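Long-range contacts in uncharacterized protein (PDB 2QDR), which is of unknown function but has a double-stranded beta-helix (cupin) fold and is probably a dioxygenase: residues A[33-41]-A[158-166]; A[95-106]-A[145-156]. One frame throughout, in Å; residues are numbered along the deposited sequence.

How the contacts relate
Both contacts draw on strand 154-160. Contact 2 pairs its beginning with strand 92-98 and, beyond intervening loops, a second, separate ladder joins strand 103-104 to strand 146-149, while contact 1 lies where the chain leaves the other end of strand 154-160 and meets the N-terminal loop. Their centres are 23 Å apart, yet they touch: Trp158 CH2 packs on Trp146 CH2 at 3.8 Å, and Trp158 CB lies 3.8 Å from Val96 CG1. In sequence, 95-106 and 145-156 both fall between 33-41 and 158-166. The side chain of Glu153 in contact 2 lies close to a bound HEPES molecule, probably from the crystallisation liquor, though such molecules often mark pockets.

Contact 1 (A[33-41]-A[158-166]); sequences GRMNLSGRR and WMENGSVPL
Segment 33-41, a loop leading into strand 41-42, passes the residues that follow the end of strand 154-160, with Met35 (selenomethionine) and Asn161 nearest in register at 5.1 Å between CA atoms. No backbone-to-backbone hydrogen bond joins the two; one side-chain amide does. Asn36 ND2 donates to Asn161 O at 2.7 Å, an almost straight bond (171° at the hydrogen) with the acceptor lying in the Asn36 amide plane. With CG turned beside its own backbone N (chi1 -71°), Asn36 directs this amide at the carbonyl. Asn161 meets the loop through CB, 3.3 Å from Arg34 O, while its amide is held by Glu114 and Arg284 on two other strands. Arg34, bent at chi2 and chi3, brings NH1 only to 4.1 Å from Ser163 OG. Within the loop, Asn36 O accepts a hydrogen bond from Arg40 NE at 3.0 Å; Leu37 CD2 lies over one face of the Arg40 guanidinium, and Asn161 OD1 sits near its edge at 4.5 Å from Arg40 NH2. A side-chain amide thus ties the loop before strand 41-42 to the exit of strand 154-160, at one end of a strand in the double-stranded beta-helix of the cupin clan.

Contact 2 (A[95-106]-A[145-156]); sequences RVVLPPKFEAPS and SWKVLGGEEAEI
Arg95 reaches Glu155 with an extended chain, CG opposite the backbone N (chi1 -176°); Arg95 NH2 forms a salt bridge to the syn lone pair of Glu155 OE1 at 3.3 Å, and NE adds a weak bond to the same oxygen. Val96 and Ile156 exchange backbone hydrogen bonds, as do Leu98 and Ala154. Between these pairs Val97 lies on the sheet face of Glu155, its CG2 3.8 Å from Glu155 CG and its CG1 against the Glu153 carboxylate. Leu98 CD1 packs on Ile156 CD1 (3.7 Å) and Trp146 CZ3. After a type I turn from Pro99 to Phe102, Phe102 O accepts from Val148 N. The Phe102 ring presents its edge to the Trp146 face, planes at 61°, Phe102 CE2 3.6 Å from Trp146 CZ3. Beside it, Ala104 CB makes a CH-pi contact, 3.7 Å from the centroid of the Trp146 five-membered ring. A valine in place of Trp146 would probably leave the Phe102 edge and the Ala104 methyl without their shared aromatic surface. Ala104 N bonds to Trp146 O at 2.7 Å, Trp146 N to Ala104 O. Two antiparallel ladders, shifted by two residues and separated by loops, lie in two sheets joined by Leu98-Trp146-Phe102 packing, as in a double-stranded beta-helix.

Contact 1 (A[33-41]-A[158-166])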
ATOM      1  N   GLY A  33     -26.960   6.708  20.046  1.00 66.65           N
ATOM      2  CA  GLY A  33     -26.711   7.739  19.044  1.00 66.87           C
ATOM      3  C   GLY A  33     -27.373   9.061  19.396  1.00 66.72           C
ATOM      4  O   GLY A  33     -26.857  10.102  19.004  1.00 66.68           O
ATOM      5  N   ARG A  34     -28.524   9.013  20.089  1.00 66.67           N
ATOM      6  CA  ARG A  34     -29.253  10.201  20.564  1.00 66.91           C
ATOM      7  C   ARG A  34     -29.670  11.181  19.449  1.00 65.22           C
ATOM      8  O   ARG A  34     -29.833  12.372  19.696  1.00 65.97           O
ATOM      9  CB  ARG A  34     -28.349  10.914  21.606  1.00 68.19           C
ATOM     10  CG  ARG A  34     -27.921  10.105  22.880  1.00 68.95           C
ATOM     11  CD  ARG A  34     -28.830  10.347  24.071  1.00 74.41           C
ATOM     12  NE  ARG A  34     -28.772  11.767  24.452  1.00 79.33           N
ATOM     13  CZ  ARG A  34     -29.501  12.364  25.400  1.00 79.55           C
ATOM     14  NH1 ARG A  34     -30.386  11.690  26.143  1.00 80.04           N
ATOM     15  NH2 ARG A  34     -29.334  13.676  25.611  1.00 77.46           N
HETATM   16  N   MSE A  35     -29.877  10.664  18.242  1.00 63.81           N
HETATM   17  CA  MSE A  35     -30.214  11.472  17.068  1.00 62.29           C
HETATM   18  C   MSE A  35     -31.734  11.586  16.922  1.00 61.74           C
HETATM   19  O   MSE A  35     -32.251  12.645  16.561  1.00 62.02           O
HETATM   20  CB  MSE A  35     -29.590  10.808  15.834  1.00 62.05           C
HETATM   21  CG  MSE A  35     -28.930  11.764  14.911  1.00 62.35           C
HETATM   22 SE   MSE A  35     -28.097  10.894  13.381  0.75 61.63          SE
HETATM   23  CE  MSE A  35     -26.544  11.805  13.369  1.00 64.37           C
ATOM     24  N   ASN A  36     -32.434  10.485  17.189  1.00 60.95           N
ATOM     25  CA  ASN A  36     -33.893  10.405  17.100  1.00 61.56           C
ATOM     26  C   ASN A  36     -34.468  10.667  15.693  1.00 60.99           C
ATOM     27  O   ASN A  36     -35.512  11.278  15.547  1.00 61.67           O
ATOM     28  CB  ASN A  36     -34.567  11.281  18.203  1.00 61.88           C
ATOM     29  CG  ASN A  36     -34.406  10.699  19.609  1.00 62.08           C
ATOM     30  OD1 ASN A  36     -34.791   9.551  19.870  1.00 65.07           O
ATOM     31  ND2 ASN A  36     -33.920  11.515  20.534  1.00 63.43           N
ATOM     32  N   LEU A  37     -33.781  10.169  14.659  1.00 60.49           N
ATOM     33  CA  LEU A  37     -34.248  10.289  13.253  1.00 60.19           C
ATOM     34  C   LEU A  37     -35.406   9.351  12.904  1.00 59.99           C
ATOM     35  O   LEU A  37     -36.002   9.478  11.831  1.00 60.64           O
ATOM     36  CB  LEU A  37     -33.121  10.017  12.249  1.00 59.91           C
ATOM     37  CG  LEU A  37     -32.004  11.034  12.094  1.00 63.69           C
ATOM     38  CD1 LEU A  37     -30.957  10.486  11.134  1.00 67.24           C
ATOM     39  CD2 LEU A  37     -32.538  12.381  11.595  1.00 64.32           C
ATOM     40  N   SER A  38     -35.693   8.392  13.781  1.00 59.96           N
ATOM     41  CA  SER A  38     -36.758   7.425  13.594  1.00 59.72           C
ATOM     42  C   SER A  38     -38.144   8.029  13.673  1.00 59.16           C
ATOM     43  O   SER A  38     -38.347   9.007  14.382  1.00 59.17           O
ATOM     44  CB  SER A  38     -36.656   6.391  14.709  1.00 59.71           C
ATOM     45  OG  SER A  38     -35.347   5.854  14.775  1.00 59.64           O
ATOM     46  N   GLY A  39     -39.079   7.430  12.932  1.00 59.49           N
ATOM     47  CA  GLY A  39     -40.492   7.813  12.916  1.00 58.92           C
ATOM     48  C   GLY A  39     -40.922   9.256  12.761  1.00 59.31           C
ATOM     49  O   GLY A  39     -41.898   9.657  13.385  1.00 59.07           O
ATOM     50  N   ARG A  40     -40.238  10.027  11.916  1.00 59.89           N
ATOM     51  CA  ARG A  40     -40.581  11.451  11.747  1.00 60.13           C
ATOM     52  C   ARG A  40     -41.589  11.774  10.635  1.00 60.80           C
ATOM     53  O   ARG A  40     -41.674  11.090   9.623  1.00 60.54           O
ATOM     54  CB  ARG A  40     -39.325  12.300  11.512  1.00 60.08           C
ATOM     55  CG  ARG A  40     -38.333  12.299  12.659  1.00 57.72           C
ATOM     56  CD  ARG A  40     -37.267  13.366  12.427  1.00 59.80           C
ATOM     57  NE  ARG A  40     -36.244  13.391  13.475  1.00 57.28           N
ATOM     58  CZ  ARG A  40     -35.270  14.299  13.577  1.00 58.44           C
ATOM     59  NH1 ARG A  40     -35.188  15.341  12.749  1.00 54.68           N
ATOM     60  NH2 ARG A  40     -34.386  14.200  14.571  1.00 62.02           N
ATOM     61  N   ARG A  41     -42.318  12.865  10.866  1.00 62.17           N
ATOM     62  CA  ARG A  41     -43.322  13.401   9.976  1.00 63.89           C
ATOM     63  C   ARG A  41     -42.609  14.456   9.131  1.00 62.48           C
ATOM     64  O   ARG A  41     -41.858  15.242   9.694  1.00 62.57           O
ATOM     65  CB  ARG A  41     -44.422  14.052  10.800  1.00 63.70           C
ATOM     66  CG  ARG A  41     -45.672  14.530  10.062  1.00 68.32           C
ATOM     67  CD  ARG A  41     -46.544  15.295  11.068  1.00 68.88           C
ATOM     68  NE  ARG A  41     -47.875  15.741  10.616  1.00 75.52           N
ATOM     69  CZ  ARG A  41     -48.128  16.775   9.794  1.00 77.25           C
ATOM     70  NH1 ARG A  41     -47.150  17.482   9.217  1.00 81.74           N
ATOM     71  NH2 ARG A  41     -49.391  17.078   9.497  1.00 75.68           N
ATOM     72  N   TRP A 158     -30.909  23.895  11.769  1.00 62.88           N
ATOM     73  CA  TRP A 158     -31.073  23.797  13.213  1.00 62.52           C
ATOM     74  C   TRP A 158     -31.611  22.415  13.541  1.00 61.39           C
ATOM     75  O   TRP A 158     -32.754  22.103  13.207  1.00 63.04           O
ATOM     76  CB  TRP A 158     -32.029  24.887  13.677  1.00 63.29           C
ATOM     77  CG  TRP A 158     -32.168  25.040  15.139  1.00 63.27           C
ATOM     78  CD1 TRP A 158     -33.058  24.404  15.957  1.00 64.02           C
ATOM     79  CD2 TRP A 158     -31.425  25.938  15.968  1.00 63.29           C
ATOM     80  NE1 TRP A 158     -32.898  24.843  17.253  1.00 64.74           N
ATOM     81  CE2 TRP A 158     -31.903  25.785  17.284  1.00 65.66           C
ATOM     82  CE3 TRP A 158     -30.398  26.857  15.725  1.00 63.56           C
ATOM     83  CZ2 TRP A 158     -31.381  26.509  18.362  1.00 64.19           C
ATOM     84  CZ3 TRP A 158     -29.883  27.583  16.793  1.00 63.16           C
ATOM     85  CH2 TRP A 158     -30.372  27.398  18.096  1.00 64.03           C
HETATM   86  N   MSE A 159     -30.799  21.603  14.212  1.00 59.48           N
HETATM   87  CA  MSE A 159     -31.147  20.211  14.542  1.00 57.70           C
HETATM   88  C   MSE A 159     -31.261  19.891  16.038  1.00 59.25           C
HETATM   89  O   MSE A 159     -30.263  19.673  16.708  1.00 59.42           O
HETATM   90  CB  MSE A 159     -30.093  19.311  13.886  1.00 57.69           C
HETATM   91  CG  MSE A 159     -30.204  19.291  12.374  1.00 57.49           C
HETATM   92 SE   MSE A 159     -28.648  18.664  11.436  0.75 48.90          SE
HETATM   93  CE  MSE A 159     -27.455  20.164  11.735  1.00 57.12           C
ATOM     94  N   GLU A 160     -32.493  19.848  16.532  1.00 59.99           N
ATOM     95  CA  GLU A 160     -32.805  19.546  17.931  1.00 59.89           C
ATOM     96  C   GLU A 160     -32.937  18.028  18.030  1.00 60.29           C
ATOM     97  O   GLU A 160     -33.839  17.482  17.419  1.00 60.37           O
ATOM     98  CB  GLU A 160     -34.096  20.235  18.335  1.00 59.13           C
ATOM     99  CG  GLU A 160     -34.100  21.757  18.097  1.00 60.74           C
ATOM    100  CD  GLU A 160     -35.391  22.431  18.511  1.00 59.51           C
ATOM    101  OE1 GLU A 160     -36.292  21.768  19.077  1.00 65.59           O
ATOM    102  OE2 GLU A 160     -35.509  23.641  18.264  1.00 60.08           O
ATOM    103  N   ASN A 161     -32.066  17.349  18.786  1.00 60.74           N
ATOM    104  CA  ASN A 161     -32.069  15.869  18.858  1.00 61.43           C
ATOM    105  C   ASN A 161     -32.530  15.164  20.133  1.00 63.57           C
ATOM    106  O   ASN A 161     -32.945  14.007  20.065  1.00 63.93           O
ATOM    107  CB  ASN A 161     -30.653  15.350  18.609  1.00 61.10           C
ATOM    108  CG  ASN A 161     -30.063  15.803  17.299  1.00 58.42           C
ATOM    109  OD1 ASN A 161     -30.765  16.168  16.354  1.00 58.57           O
ATOM    110  ND2 ASN A 161     -28.747  15.746  17.226  1.00 54.89           N
ATOM    111  N   GLY A 162     -32.400  15.821  21.282  1.00 66.30           N
ATOM    112  CA  GLY A 162     -32.782  15.254  22.585  1.00 67.32           C
ATOM    113  C   GLY A 162     -34.152  14.604  22.694  1.00 68.45           C
ATOM    114  O   GLY A 162     -35.040  14.831  21.857  1.00 68.77           O
ATOM    115  N   SER A 163     -34.321  13.799  23.744  1.00 68.85           N
ATOM    116  CA  SER A 163     -35.571  13.087  23.998  0.50 68.73           C
ATOM    117  C   SER A 163     -36.721  14.034  24.345  1.00 68.08           C
ATOM    118  O   SER A 163     -37.866  13.763  24.008  1.00 68.14           O
ATOM    119  CB  SER A 163     -35.358  12.105  25.142  0.50 69.14           C
ATOM    120  OG  SER A 163     -34.225  11.301  24.876  0.50 69.10           O
ATOM    121  N   VAL A 164     -36.400  15.121  25.061  1.00 66.69           N
ATOM    122  CA  VAL A 164     -37.386  16.124  25.451  1.00 65.37           C
ATOM    123  C   VAL A 164     -37.243  17.255  24.429  1.00 64.39           C
ATOM    124  O   VAL A 164     -36.225  17.332  23.745  1.00 63.72           O
ATOM    125  CB  VAL A 164     -37.155  16.654  26.864  1.00 65.33           C
ATOM    126  N   PRO A 165     -38.268  18.117  24.284  1.00 63.43           N
ATOM    127  CA  PRO A 165     -38.131  19.240  23.330  1.00 62.37           C
ATOM    128  C   PRO A 165     -37.072  20.224  23.843  1.00 62.36           C
ATOM    129  O   PRO A 165     -36.966  20.431  25.058  1.00 63.58           O
ATOM    130  CB  PRO A 165     -39.525  19.862  23.282  1.00 62.18           C
ATOM    131  CG  PRO A 165     -40.262  19.324  24.462  1.00 61.69           C
ATOM    132  CD  PRO A 165     -39.577  18.093  24.959  1.00 62.34           C
ATOM    133  N   LEU A 166     -36.295  20.806  22.933  1.00 62.60           N
ATOM    134  CA  LEU A 166     -35.209  21.719  23.310  1.00 61.95           C
ATOM    135  C   LEU A 166     -35.728  23.018  23.940  1.00 62.08           C
ATOM    136  O   LEU A 166     -36.714  23.599  23.479  1.00 62.38           O
ATOM    137  CB  LEU A 166     -34.285  21.984  22.101  1.00 61.94           C
ATOM    138  CG  LEU A 166     -33.000  22.815  22.346  1.00 62.47           C
ATOM    139  CD1 LEU A 166     -31.906  22.520  21.318  1.00 63.66           C
ATOM    140  CD2 LEU A 166     -33.265  24.339  22.454  1.00 65.11           C
TER

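Contact 2 (A[95-106]-A[145-156])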
ATOM      1  N   ARG A  95     -34.802  24.688   8.869  1.00 62.39           N
ATOM      2  CA  ARG A  95     -34.025  25.721   8.220  1.00 61.92           C
ATOM      3  C   ARG A  95     -34.471  27.022   8.863  1.00 60.92           C
ATOM      4  O   ARG A  95     -35.599  27.482   8.631  1.00 60.54           O
ATOM      5  CB  ARG A  95     -34.310  25.693   6.734  1.00 61.80           C
ATOM      6  CG  ARG A  95     -33.503  26.653   5.889  1.00 63.14           C
ATOM      7  CD  ARG A  95     -34.052  26.592   4.501  1.00 65.71           C
ATOM      8  NE  ARG A  95     -33.431  27.519   3.565  1.00 65.55           N
ATOM      9  CZ  ARG A  95     -33.919  27.790   2.350  1.00 68.72           C
ATOM     10  NH1 ARG A  95     -35.056  27.233   1.908  1.00 71.47           N
ATOM     11  NH2 ARG A  95     -33.287  28.656   1.569  1.00 71.10           N
ATOM     12  N   VAL A  96     -33.605  27.589   9.703  1.00 60.06           N
ATOM     13  CA  VAL A  96     -33.914  28.831  10.409  1.00 60.91           C
ATOM     14  C   VAL A  96     -33.158  29.989   9.779  1.00 61.04           C
ATOM     15  O   VAL A  96     -32.140  29.771   9.117  1.00 61.66           O
ATOM     16  CB  VAL A  96     -33.602  28.761  11.948  1.00 61.52           C
ATOM     17  CG1 VAL A  96     -34.393  27.638  12.615  1.00 59.96           C
ATOM     18  CG2 VAL A  96     -32.107  28.601  12.252  1.00 63.98           C
ATOM     19  N   VAL A  97     -33.680  31.204   9.957  1.00 59.99           N
ATOM     20  CA  VAL A  97     -33.035  32.402   9.437  1.00 59.56           C
ATOM     21  C   VAL A  97     -32.991  33.427  10.556  1.00 59.51           C
ATOM     22  O   VAL A  97     -34.035  33.912  10.998  1.00 59.89           O
ATOM     23  CB  VAL A  97     -33.747  32.992   8.209  1.00 59.49           C
ATOM     24  CG1 VAL A  97     -32.997  34.238   7.686  1.00 55.53           C
ATOM     25  CG2 VAL A  97     -33.889  31.914   7.133  1.00 60.98           C
ATOM     26  N   LEU A  98     -31.778  33.740  11.006  1.00 59.73           N
ATOM     27  CA  LEU A  98     -31.548  34.706  12.063  1.00 59.52           C
ATOM     28  C   LEU A  98     -31.284  36.074  11.427  1.00 59.06           C
ATOM     29  O   LEU A  98     -30.495  36.161  10.487  1.00 59.07           O
ATOM     30  CB  LEU A  98     -30.361  34.270  12.912  1.00 59.38           C
ATOM     31  CG  LEU A  98     -30.472  32.875  13.536  1.00 59.95           C
ATOM     32  CD1 LEU A  98     -29.244  32.590  14.373  1.00 61.83           C
ATOM     33  CD2 LEU A  98     -31.726  32.707  14.395  1.00 62.88           C
ATOM     34  N   PRO A  99     -31.934  37.145  11.931  1.00 58.49           N
ATOM     35  CA  PRO A  99     -31.722  38.469  11.328  1.00 58.87           C
ATOM     36  C   PRO A  99     -30.362  39.123  11.661  1.00 58.97           C
ATOM     37  O   PRO A  99     -29.706  38.689  12.606  1.00 58.06           O
ATOM     38  CB  PRO A  99     -32.875  39.290  11.911  1.00 58.20           C
ATOM     39  CG  PRO A  99     -33.156  38.672  13.207  1.00 56.94           C
ATOM     40  CD  PRO A  99     -32.903  37.208  13.042  1.00 57.70           C
ATOM     41  N   PRO A 100     -29.951  40.161  10.891  1.00 60.42           N
ATOM     42  CA  PRO A 100     -28.681  40.912  11.043  1.00 60.33           C
ATOM     43  C   PRO A 100     -28.217  41.280  12.462  1.00 61.09           C
ATOM     44  O   PRO A 100     -27.063  41.016  12.796  1.00 61.10           O
ATOM     45  CB  PRO A 100     -28.962  42.200  10.261  1.00 59.90           C
ATOM     46  CG  PRO A 100     -29.848  41.774   9.180  1.00 60.38           C
ATOM     47  CD  PRO A 100     -30.721  40.689   9.742  1.00 60.55           C
ATOM     48  N   LYS A 101     -29.101  41.859  13.273  1.00 61.74           N
ATOM     49  CA  LYS A 101     -28.757  42.267  14.644  1.00 62.11           C
ATOM     50  C   LYS A 101     -29.108  41.205  15.707  1.00 62.13           C
ATOM     51  O   LYS A 101     -29.221  41.545  16.888  1.00 61.68           O
ATOM     52  CB  LYS A 101     -29.416  43.619  14.984  1.00 62.09           C
ATOM     53  CG  LYS A 101     -29.028  44.774  14.058  1.00 63.11           C
ATOM     54  N   PHE A 102     -29.267  39.934  15.315  1.00 62.32           N
ATOM     55  CA  PHE A 102     -29.598  38.870  16.269  1.00 62.26           C
ATOM     56  C   PHE A 102     -28.479  38.752  17.288  1.00 62.59           C
ATOM     57  O   PHE A 102     -27.306  38.765  16.926  1.00 63.02           O
ATOM     58  CB  PHE A 102     -29.822  37.533  15.563  1.00 61.61           C
ATOM     59  CG  PHE A 102     -30.188  36.405  16.490  1.00 61.46           C
ATOM     60  CD1 PHE A 102     -31.514  36.183  16.844  1.00 61.88           C
ATOM     61  CD2 PHE A 102     -29.214  35.549  16.991  1.00 61.57           C
ATOM     62  CE1 PHE A 102     -31.862  35.144  17.696  1.00 60.51           C
ATOM     63  CE2 PHE A 102     -29.552  34.505  17.841  1.00 61.18           C
ATOM     64  CZ  PHE A 102     -30.883  34.304  18.195  1.00 62.02           C
ATOM     65  N   GLU A 103     -28.860  38.659  18.560  1.00 62.78           N
ATOM     66  CA  GLU A 103     -27.910  38.563  19.655  1.00 62.89           C
ATOM     67  C   GLU A 103     -28.626  37.867  20.813  1.00 61.71           C
ATOM     68  O   GLU A 103     -29.680  38.328  21.249  1.00 62.41           O
ATOM     69  CB  GLU A 103     -27.392  39.952  20.011  1.00 62.38           C
ATOM     70  CG  GLU A 103     -26.286  39.965  21.046  1.00 65.03           C
ATOM     71  CD  GLU A 103     -25.616  41.329  21.182  1.00 64.84           C
ATOM     72  OE1 GLU A 103     -26.102  42.322  20.595  1.00 65.12           O
ATOM     73  OE2 GLU A 103     -24.584  41.403  21.879  1.00 69.66           O
ATOM     74  N   ALA A 104     -28.071  36.738  21.255  1.00 60.83           N
ATOM     75  CA  ALA A 104     -28.635  35.935  22.336  1.00 61.03           C
ATOM     76  C   ALA A 104     -27.641  35.787  23.493  1.00 61.60           C
ATOM     77  O   ALA A 104     -26.419  35.873  23.285  1.00 60.76           O
ATOM     78  CB  ALA A 104     -29.052  34.566  21.807  1.00 60.95           C
ATOM     79  N   PRO A 105     -28.161  35.545  24.714  1.00 61.87           N
ATOM     80  CA  PRO A 105     -27.302  35.405  25.874  1.00 62.01           C
ATOM     81  C   PRO A 105     -26.725  34.004  25.983  1.00 61.93           C
ATOM     82  O   PRO A 105     -27.130  33.092  25.254  1.00 61.18           O
ATOM     83  CB  PRO A 105     -28.259  35.670  27.032  1.00 62.08           C
ATOM     84  CG  PRO A 105     -29.538  35.114  26.560  1.00 61.91           C
ATOM     85  CD  PRO A 105     -29.578  35.357  25.081  1.00 61.98           C
ATOM     86  N   SER A 106     -25.779  33.864  26.906  1.00 62.23           N
ATOM     87  CA  SER A 106     -25.121  32.609  27.187  1.00 61.53           C
ATOM     88  C   SER A 106     -26.072  31.729  27.977  1.00 60.77           C
ATOM     89  O   SER A 106     -27.028  32.224  28.582  1.00 60.51           O
ATOM     90  CB  SER A 106     -23.855  32.857  28.003  1.00 61.76           C
ATOM     91  OG  SER A 106     -24.168  33.504  29.230  1.00 63.65           O
ATOM     92  N   SER A 145     -22.333  34.100  24.877  1.00 63.00           N
ATOM     93  CA  SER A 145     -23.246  34.956  24.111  1.00 62.80           C
ATOM     94  C   SER A 145     -23.021  34.672  22.632  1.00 62.82           C
ATOM     95  O   SER A 145     -21.872  34.509  22.207  1.00 62.07           O
ATOM     96  CB  SER A 145     -23.001  36.458  24.327  1.00 62.58           C
ATOM     97  OG  SER A 145     -23.121  36.866  25.675  1.00 64.76           O
ATOM     98  N   TRP A 146     -24.101  34.614  21.857  1.00 62.79           N
ATOM     99  CA  TRP A 146     -23.982  34.330  20.427  1.00 63.61           C
ATOM    100  C   TRP A 146     -24.771  35.342  19.583  1.00 62.03           C
ATOM    101  O   TRP A 146     -25.773  35.881  20.041  1.00 62.19           O
ATOM    102  CB  TRP A 146     -24.306  32.841  20.143  1.00 66.38           C
ATOM    103  CG  TRP A 146     -25.642  32.351  20.538  1.00 68.44           C
ATOM    104  CD1 TRP A 146     -26.109  32.164  21.808  1.00 71.80           C
ATOM    105  CD2 TRP A 146     -26.654  31.860  19.663  1.00 67.90           C
ATOM    106  NE1 TRP A 146     -27.382  31.655  21.775  1.00 72.47           N
ATOM    107  CE2 TRP A 146     -27.737  31.450  20.467  1.00 72.09           C
ATOM    108  CE3 TRP A 146     -26.766  31.759  18.273  1.00 70.27           C
ATOM    109  CZ2 TRP A 146     -28.925  30.949  19.925  1.00 72.55           C
ATOM    110  CZ3 TRP A 146     -27.939  31.257  17.734  1.00 71.15           C
ATOM    111  CH2 TRP A 146     -29.006  30.860  18.559  1.00 71.15           C
ATOM    112  N   LYS A 147     -24.272  35.609  18.374  1.00 61.24           N
ATOM    113  CA  LYS A 147     -24.847  36.611  17.469  1.00 61.91           C
ATOM    114  C   LYS A 147     -24.573  36.372  15.993  1.00 61.47           C
ATOM    115  O   LYS A 147     -23.700  35.579  15.639  1.00 62.50           O
ATOM    116  CB  LYS A 147     -24.244  37.984  17.805  1.00 62.05           C
ATOM    117  CG  LYS A 147     -22.706  38.047  17.628  1.00 61.89           C
ATOM    118  CD  LYS A 147     -22.113  39.368  18.035  1.00 62.15           C
ATOM    119  CE  LYS A 147     -20.596  39.296  17.945  1.00 63.14           C
ATOM    120  NZ  LYS A 147     -19.941  40.567  18.340  1.00 66.89           N
ATOM    121  N   VAL A 148     -25.305  37.103  15.149  1.00 60.00           N
ATOM    122  CA  VAL A 148     -25.136  37.032  13.704  1.00 60.18           C
ATOM    123  C   VAL A 148     -24.064  38.062  13.341  1.00 60.58           C
ATOM    124  O   VAL A 148     -24.067  39.169  13.869  1.00 60.80           O
ATOM    125  CB  VAL A 148     -26.451  37.265  12.929  1.00 60.14           C
ATOM    126  CG1 VAL A 148     -26.204  37.358  11.426  1.00 60.42           C
ATOM    127  CG2 VAL A 148     -27.439  36.141  13.209  1.00 61.80           C
ATOM    128  N   LEU A 149     -23.158  37.672  12.440  1.00 60.75           N
ATOM    129  CA  LEU A 149     -22.051  38.504  11.985  1.00 60.71           C
ATOM    130  C   LEU A 149     -22.255  39.065  10.594  1.00 61.68           C
ATOM    131  O   LEU A 149     -23.085  38.572   9.827  1.00 62.24           O
ATOM    132  CB  LEU A 149     -20.772  37.671  11.943  1.00 60.86           C
ATOM    133  CG  LEU A 149     -20.235  37.102  13.248  1.00 61.29           C
ATOM    134  CD1 LEU A 149     -19.120  36.106  12.944  1.00 62.61           C
ATOM    135  CD2 LEU A 149     -19.757  38.215  14.172  1.00 57.78           C
ATOM    136  N   GLY A 150     -21.479  40.104  10.290  1.00 62.49           N
ATOM    137  CA  GLY A 150     -21.491  40.757   8.985  1.00 63.10           C
ATOM    138  C   GLY A 150     -22.652  41.635   8.571  1.00 63.01           C
ATOM    139  O   GLY A 150     -22.689  42.065   7.423  1.00 63.34           O
ATOM    140  N   GLY A 151     -23.595  41.909   9.473  1.00 63.12           N
ATOM    141  CA  GLY A 151     -24.751  42.756   9.149  1.00 63.31           C
ATOM    142  C   GLY A 151     -25.718  42.230   8.092  1.00 63.80           C
ATOM    143  O   GLY A 151     -26.457  43.003   7.493  1.00 63.72           O
ATOM    144  N   GLU A 152     -25.695  40.921   7.855  1.00 65.17           N
ATOM    145  CA  GLU A 152     -26.567  40.249   6.899  1.00 66.70           C
ATOM    146  C   GLU A 152     -27.118  39.051   7.640  1.00 65.12           C
ATOM    147  O   GLU A 152     -26.475  38.553   8.560  1.00 64.59           O
ATOM    148  CB  GLU A 152     -25.810  39.822   5.650  1.00 66.37           C
ATOM    149  CG  GLU A 152     -25.302  41.008   4.828  1.00 71.80           C
ATOM    150  CD  GLU A 152     -24.519  40.606   3.573  1.00 71.69           C
ATOM    151  OE1 GLU A 152     -24.061  39.440   3.474  1.00 78.11           O
ATOM    152  OE2 GLU A 152     -24.342  41.485   2.693  1.00 75.67           O
ATOM    153  N   GLU A 153     -28.301  38.593   7.245  1.00 64.94           N
ATOM    154  CA  GLU A 153     -28.931  37.440   7.896  1.00 64.66           C
ATOM    155  C   GLU A 153     -28.117  36.171   7.657  1.00 63.87           C
ATOM    156  O   GLU A 153     -27.304  36.100   6.734  1.00 63.79           O
ATOM    157  CB  GLU A 153     -30.388  37.250   7.427  1.00 64.47           C
ATOM    158  CG  GLU A 153     -30.590  36.880   5.945  1.00 65.27           C
ATOM    159  CD  GLU A 153     -32.063  36.771   5.543  1.00 66.25           C
ATOM    160  OE1 GLU A 153     -32.950  37.294   6.259  1.00 66.60           O
ATOM    161  OE2 GLU A 153     -32.329  36.167   4.483  1.00 69.53           O
ATOM    162  N   ALA A 154     -28.330  35.191   8.521  1.00 63.82           N
ATOM    163  CA  ALA A 154     -27.641  33.922   8.430  1.00 63.82           C
ATOM    164  C   ALA A 154     -28.681  32.832   8.372  1.00 64.05           C
ATOM    165  O   ALA A 154     -29.707  32.943   9.049  1.00 63.97           O
ATOM    166  CB  ALA A 154     -26.739  33.738   9.620  1.00 64.64           C
ATOM    167  N   GLU A 155     -28.425  31.805   7.551  1.00 64.28           N
ATOM    168  CA  GLU A 155     -29.320  30.649   7.405  1.00 64.22           C
ATOM    169  C   GLU A 155     -28.601  29.429   7.952  1.00 63.82           C
ATOM    170  O   GLU A 155     -27.435  29.196   7.615  1.00 63.66           O
ATOM    171  CB  GLU A 155     -29.760  30.441   5.964  1.00 64.72           C
ATOM    172  CG  GLU A 155     -30.464  31.667   5.414  1.00 67.45           C
ATOM    173  CD  GLU A 155     -31.211  31.428   4.132  1.00 69.47           C
ATOM    174  OE1 GLU A 155     -31.649  30.285   3.889  1.00 67.22           O
ATOM    175  OE2 GLU A 155     -31.403  32.413   3.390  1.00 72.23           O
ATOM    176  N   ILE A 156     -29.312  28.647   8.773  1.00 63.82           N
ATOM    177  CA  ILE A 156     -28.746  27.505   9.460  1.00 64.45           C
ATOM    178  C   ILE A 156     -29.640  26.274   9.539  1.00 63.48           C
ATOM    179  O   ILE A 156     -30.852  26.403   9.689  1.00 63.26           O
ATOM    180  CB  ILE A 156     -28.518  27.891  10.966  1.00 64.22           C
ATOM    181  CG1 ILE A 156     -27.888  29.282  11.136  1.00 66.57           C
ATOM    182  CG2 ILE A 156     -27.656  26.856  11.712  1.00 69.44           C
ATOM    183  CD1 ILE A 156     -27.698  29.710  12.586  1.00 67.08           C
TER
HETATM  184  O   HOH W   1     -24.063  41.342  12.068  1.00 51.67           O